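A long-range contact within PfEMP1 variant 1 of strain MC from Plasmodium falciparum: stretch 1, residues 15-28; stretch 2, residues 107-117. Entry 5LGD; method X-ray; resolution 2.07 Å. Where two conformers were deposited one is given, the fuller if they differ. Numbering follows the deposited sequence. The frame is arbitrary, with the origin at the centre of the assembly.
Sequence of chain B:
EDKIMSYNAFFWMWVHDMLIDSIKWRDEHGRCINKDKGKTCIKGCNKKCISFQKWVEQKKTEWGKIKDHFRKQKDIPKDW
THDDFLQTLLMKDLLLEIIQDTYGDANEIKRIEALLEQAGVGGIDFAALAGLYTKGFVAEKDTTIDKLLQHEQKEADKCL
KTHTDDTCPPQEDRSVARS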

# COMPACT_ATOMS: atom_id res chain seq x y z
N VAL B 15 -8.68 -24.53 21.35
CA VAL B 15 -10.06 -24.20 20.97
C VAL B 15 -10.73 -25.44 20.33
O VAL B 15 -11.81 -25.85 20.76
CB VAL B 15 -10.10 -22.94 20.04
CG1 VAL B 15 -11.44 -22.81 19.32
CG2 VAL B 15 -9.80 -21.67 20.84
N HIS B 16 -10.07 -26.04 19.33
CA HIS B 16 -10.56 -27.24 18.67
C HIS B 16 -10.78 -28.41 19.66
O HIS B 16 -11.86 -29.00 19.70
CB HIS B 16 -9.56 -27.65 17.56
CG HIS B 16 -9.85 -28.99 16.99
ND1 HIS B 16 -9.23 -30.13 17.47
CD2 HIS B 16 -10.71 -29.34 16.00
CE1 HIS B 16 -9.72 -31.12 16.76
NE2 HIS B 16 -10.60 -30.69 15.86
N ASP B 17 -9.73 -28.75 20.44
CA ASP B 17 -9.79 -29.85 21.42
C ASP B 17 -10.82 -29.59 22.54
O ASP B 17 -11.44 -30.54 23.00
CB ASP B 17 -8.39 -30.11 22.02
CG ASP B 17 -7.33 -30.54 21.03
OD1 ASP B 17 -7.65 -30.70 19.82
OD2 ASP B 17 -6.17 -30.68 21.44
N MET B 18 -11.04 -28.32 22.96
CA MET B 18 -12.04 -28.11 23.99
C MET B 18 -13.46 -28.33 23.41
O MET B 18 -14.28 -29.00 24.05
CB MET B 18 -11.83 -26.80 24.79
CG MET B 18 -12.63 -25.62 24.31
SD MET B 18 -14.27 -25.63 25.05
CE MET B 18 -14.86 -24.16 24.40
N LEU B 19 -13.69 -27.89 22.16
CA LEU B 19 -14.98 -28.06 21.47
C LEU B 19 -15.31 -29.51 21.26
O LEU B 19 -16.47 -29.92 21.44
CB LEU B 19 -14.98 -27.30 20.13
CG LEU B 19 -14.95 -25.75 20.26
CD1 LEU B 19 -14.86 -25.08 18.90
CD2 LEU B 19 -16.17 -25.24 20.97
N ILE B 20 -14.26 -30.30 20.97
CA ILE B 20 -14.30 -31.73 20.74
C ILE B 20 -14.58 -32.45 22.06
O ILE B 20 -15.42 -33.33 22.10
CB ILE B 20 -13.04 -32.23 19.95
CG1 ILE B 20 -13.06 -31.77 18.45
CG2 ILE B 20 -12.86 -33.75 20.00
CD1 ILE B 20 -14.34 -31.84 17.73
N ASP B 21 -13.92 -32.04 23.12
CA ASP B 21 -14.12 -32.59 24.46
C ASP B 21 -15.55 -32.32 24.93
O ASP B 21 -16.22 -33.22 25.43
CB ASP B 21 -13.09 -32.03 25.44
CG ASP B 21 -11.66 -32.52 25.27
OD1 ASP B 21 -11.46 -33.55 24.62
OD2 ASP B 21 -10.76 -31.88 25.84
N SER B 22 -16.07 -31.12 24.67
CA SER B 22 -17.45 -30.76 25.01
C SER B 22 -18.44 -31.75 24.33
O SER B 22 -19.33 -32.28 25.00
CB SER B 22 -17.72 -29.30 24.64
OG SER B 22 -18.97 -28.87 25.15
N ILE B 23 -18.19 -32.10 23.07
CA ILE B 23 -19.00 -33.08 22.32
C ILE B 23 -18.81 -34.49 22.88
O ILE B 23 -19.78 -35.25 22.95
CB ILE B 23 -18.65 -33.06 20.80
CG1 ILE B 23 -18.99 -31.70 20.13
CG2 ILE B 23 -19.27 -34.24 20.05
CD1 ILE B 23 -18.14 -31.46 18.84
N LYS B 24 -17.56 -34.86 23.19
CA LYS B 24 -17.21 -36.19 23.71
C LYS B 24 -17.85 -36.48 25.07
O LYS B 24 -18.00 -37.65 25.41
CB LYS B 24 -15.69 -36.41 23.76
CG LYS B 24 -15.07 -36.77 22.42
CD LYS B 24 -13.58 -36.50 22.47
CE LYS B 24 -12.77 -37.54 21.73
NZ LYS B 24 -12.79 -37.33 20.25
N TRP B 25 -18.24 -35.41 25.84
CA TRP B 25 -18.94 -35.58 27.11
C TRP B 25 -20.31 -36.19 26.87
O TRP B 25 -20.72 -37.07 27.60
CB TRP B 25 -19.04 -34.27 27.89
CG TRP B 25 -17.83 -34.00 28.72
CD1 TRP B 25 -16.89 -33.04 28.51
CD2 TRP B 25 -17.42 -34.72 29.90
NE1 TRP B 25 -15.92 -33.10 29.49
CE2 TRP B 25 -16.21 -34.14 30.34
CE3 TRP B 25 -17.94 -35.82 30.60
CZ2 TRP B 25 -15.54 -34.59 31.50
CZ3 TRP B 25 -17.28 -36.26 31.74
CH2 TRP B 25 -16.07 -35.68 32.15
N ARG B 26 -20.96 -35.78 25.77
CA ARG B 26 -22.25 -36.31 25.36
C ARG B 26 -22.11 -37.64 24.67
O ARG B 26 -22.89 -38.54 24.97
CB ARG B 26 -23.03 -35.30 24.51
CG ARG B 26 -23.61 -34.14 25.34
CD ARG B 26 -22.59 -33.03 25.59
NE ARG B 26 -23.21 -31.85 26.17
CZ ARG B 26 -22.55 -30.84 26.71
NH1 ARG B 26 -21.22 -30.86 26.78
NH2 ARG B 26 -23.21 -29.80 27.21
N ASP B 27 -21.09 -37.82 23.82
CA ASP B 27 -20.83 -39.09 23.08
C ASP B 27 -20.54 -40.26 24.04
O ASP B 27 -20.98 -41.39 23.82
CB ASP B 27 -19.63 -38.90 22.14
CG ASP B 27 -19.95 -38.13 20.88
OD1 ASP B 27 -21.07 -37.56 20.79
OD2 ASP B 27 -19.09 -38.12 19.97
N GLU B 28 -19.81 -39.96 25.13
CA GLU B 28 -19.43 -40.94 26.15
C GLU B 28 -20.42 -41.02 27.34
O GLU B 28 -20.77 -42.12 27.76
CB GLU B 28 -17.98 -40.70 26.64
CG GLU B 28 -16.94 -41.24 25.67
CD GLU B 28 -15.56 -40.61 25.74
OE1 GLU B 28 -15.08 -40.11 24.70
OE2 GLU B 28 -14.95 -40.65 26.83
N ASN B 107 -17.52 -32.89 9.19
CA ASN B 107 -18.45 -33.51 10.13
C ASN B 107 -18.19 -33.09 11.53
O ASN B 107 -19.12 -32.96 12.32
CB ASN B 107 -18.41 -35.00 10.00
CG ASN B 107 -19.62 -35.63 10.61
OD1 ASN B 107 -20.75 -35.44 10.17
ND2 ASN B 107 -19.42 -36.28 11.71
N GLU B 108 -16.92 -32.87 11.85
CA GLU B 108 -16.51 -32.34 13.12
C GLU B 108 -17.15 -30.92 13.23
O GLU B 108 -17.68 -30.58 14.29
CB GLU B 108 -14.97 -32.33 13.18
CG GLU B 108 -14.35 -31.49 14.24
CD GLU B 108 -12.85 -31.60 14.19
OE1 GLU B 108 -12.32 -32.57 14.79
OE2 GLU B 108 -12.21 -30.73 13.56
N ILE B 109 -17.21 -30.16 12.11
CA ILE B 109 -17.82 -28.82 12.09
C ILE B 109 -19.32 -28.92 12.34
O ILE B 109 -19.83 -28.22 13.20
CB ILE B 109 -17.46 -28.02 10.79
CG1 ILE B 109 -15.95 -27.78 10.69
CG2 ILE B 109 -18.28 -26.72 10.65
CD1 ILE B 109 -15.33 -26.92 11.74
N LYS B 110 -20.00 -29.89 11.68
CA LYS B 110 -21.44 -30.15 11.88
C LYS B 110 -21.77 -30.32 13.38
O LYS B 110 -22.73 -29.71 13.86
CB LYS B 110 -21.86 -31.41 11.10
CG LYS B 110 -23.37 -31.63 10.96
CD LYS B 110 -23.61 -32.87 10.13
CE LYS B 110 -25.03 -32.98 9.67
NZ LYS B 110 -25.19 -34.09 8.71
N ARG B 111 -20.99 -31.19 14.09
CA ARG B 111 -21.13 -31.51 15.52
C ARG B 111 -20.93 -30.25 16.39
O ARG B 111 -21.68 -30.04 17.36
CB ARG B 111 -20.13 -32.62 15.97
CG ARG B 111 -20.19 -33.96 15.22
CD ARG B 111 -19.65 -35.22 15.94
NE ARG B 111 -18.52 -35.03 16.87
CZ ARG B 111 -17.24 -34.91 16.53
NH1 ARG B 111 -16.89 -34.88 15.26
NH2 ARG B 111 -16.31 -34.75 17.46
N ILE B 112 -19.90 -29.42 16.06
CA ILE B 112 -19.55 -28.21 16.80
C ILE B 112 -20.71 -27.19 16.64
O ILE B 112 -21.23 -26.70 17.64
CB ILE B 112 -18.18 -27.64 16.36
CG1 ILE B 112 -17.05 -28.66 16.70
CG2 ILE B 112 -17.93 -26.27 17.07
CD1 ILE B 112 -15.65 -28.41 16.14
N GLU B 113 -21.14 -26.94 15.38
CA GLU B 113 -22.24 -26.06 15.01
C GLU B 113 -23.51 -26.45 15.81
O GLU B 113 -24.12 -25.57 16.41
CB GLU B 113 -22.47 -26.13 13.50
CG GLU B 113 -23.18 -24.94 12.89
CD GLU B 113 -23.34 -24.97 11.38
OE1 GLU B 113 -23.24 -26.06 10.78
OE2 GLU B 113 -23.59 -23.89 10.80
N ALA B 114 -23.82 -27.76 15.91
CA ALA B 114 -24.96 -28.29 16.68
C ALA B 114 -24.82 -27.97 18.19
O ALA B 114 -25.79 -27.51 18.82
CB ALA B 114 -25.06 -29.79 16.49
N LEU B 115 -23.61 -28.24 18.76
CA LEU B 115 -23.23 -27.96 20.16
C LEU B 115 -23.40 -26.47 20.46
O LEU B 115 -23.97 -26.12 21.49
CB LEU B 115 -21.78 -28.41 20.42
CG LEU B 115 -21.26 -28.29 21.87
CD1 LEU B 115 -21.40 -29.63 22.61
CD2 LEU B 115 -19.82 -27.90 21.88
N LEU B 116 -22.93 -25.59 19.56
CA LEU B 116 -23.04 -24.14 19.75
C LEU B 116 -24.49 -23.66 19.61
O LEU B 116 -24.90 -22.77 20.37
CB LEU B 116 -22.11 -23.38 18.79
CG LEU B 116 -20.60 -23.65 18.90
CD1 LEU B 116 -19.85 -22.88 17.84
CD2 LEU B 116 -20.05 -23.29 20.30
N GLU B 117 -25.28 -24.27 18.67
CA GLU B 117 -26.70 -23.96 18.45
C GLU B 117 -27.47 -24.24 19.72
O GLU B 117 -28.23 -23.38 20.17
CB GLU B 117 -27.32 -24.73 17.26
CG GLU B 117 -27.07 -24.06 15.90
CD GLU B 117 -27.39 -24.81 14.62
OE1 GLU B 117 -27.73 -26.02 14.67
OE2 GLU B 117 -27.28 -24.18 13.54

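How do the two backbones meet? Both stretches are helical, and their axes cross at 74°, 10.0 Å apart at closest approach. Within each helix the peptide groups bond along the backbone, as in I23 N to L19 O and L115 N to R111 O, and no backbone hydrogen bond joins the two; side chains make most of the contact, though L19 O touches L115 CD2 at 3.9 Å. The backbones come nearest where L19 faces I112 (CA to CA 6.5 Å) and I23 faces L115 (CA to CA 7.0 Å), and contacts extend from there to H16 and D27.

What fills the middle of the contact? L115 is a knob seated among L19, S22, I23 and R26, with its CD1 4.0 Å from I23 CG1. Beside it, I23 CD1 lies 3.7 Å from I112 CG1, and L19 CD1 lies 3.8 Å from I112 CG2.

Which polar groups are bonded across the contact? H16 NE2 donates to E108 OE1 at 2.8 Å, close to the plane of the ring. The other ring nitrogen is also occupied: H16 ND1 donates to D17 OD1 at 2.9 Å, so both nitrogens meet carboxylates.

How do the remaining polar side chains fare? R26 NH1 donates to S22 O at 3.0 Å, while S22 OG is satisfied elsewhere in the structure. R111 NE is less fortunate: buried against I23 CG2 at 3.4 Å, it has no partner. D27 OD2, 4.4 Å from R111 NE and well out of the guanidinium plane, offers only charge attraction.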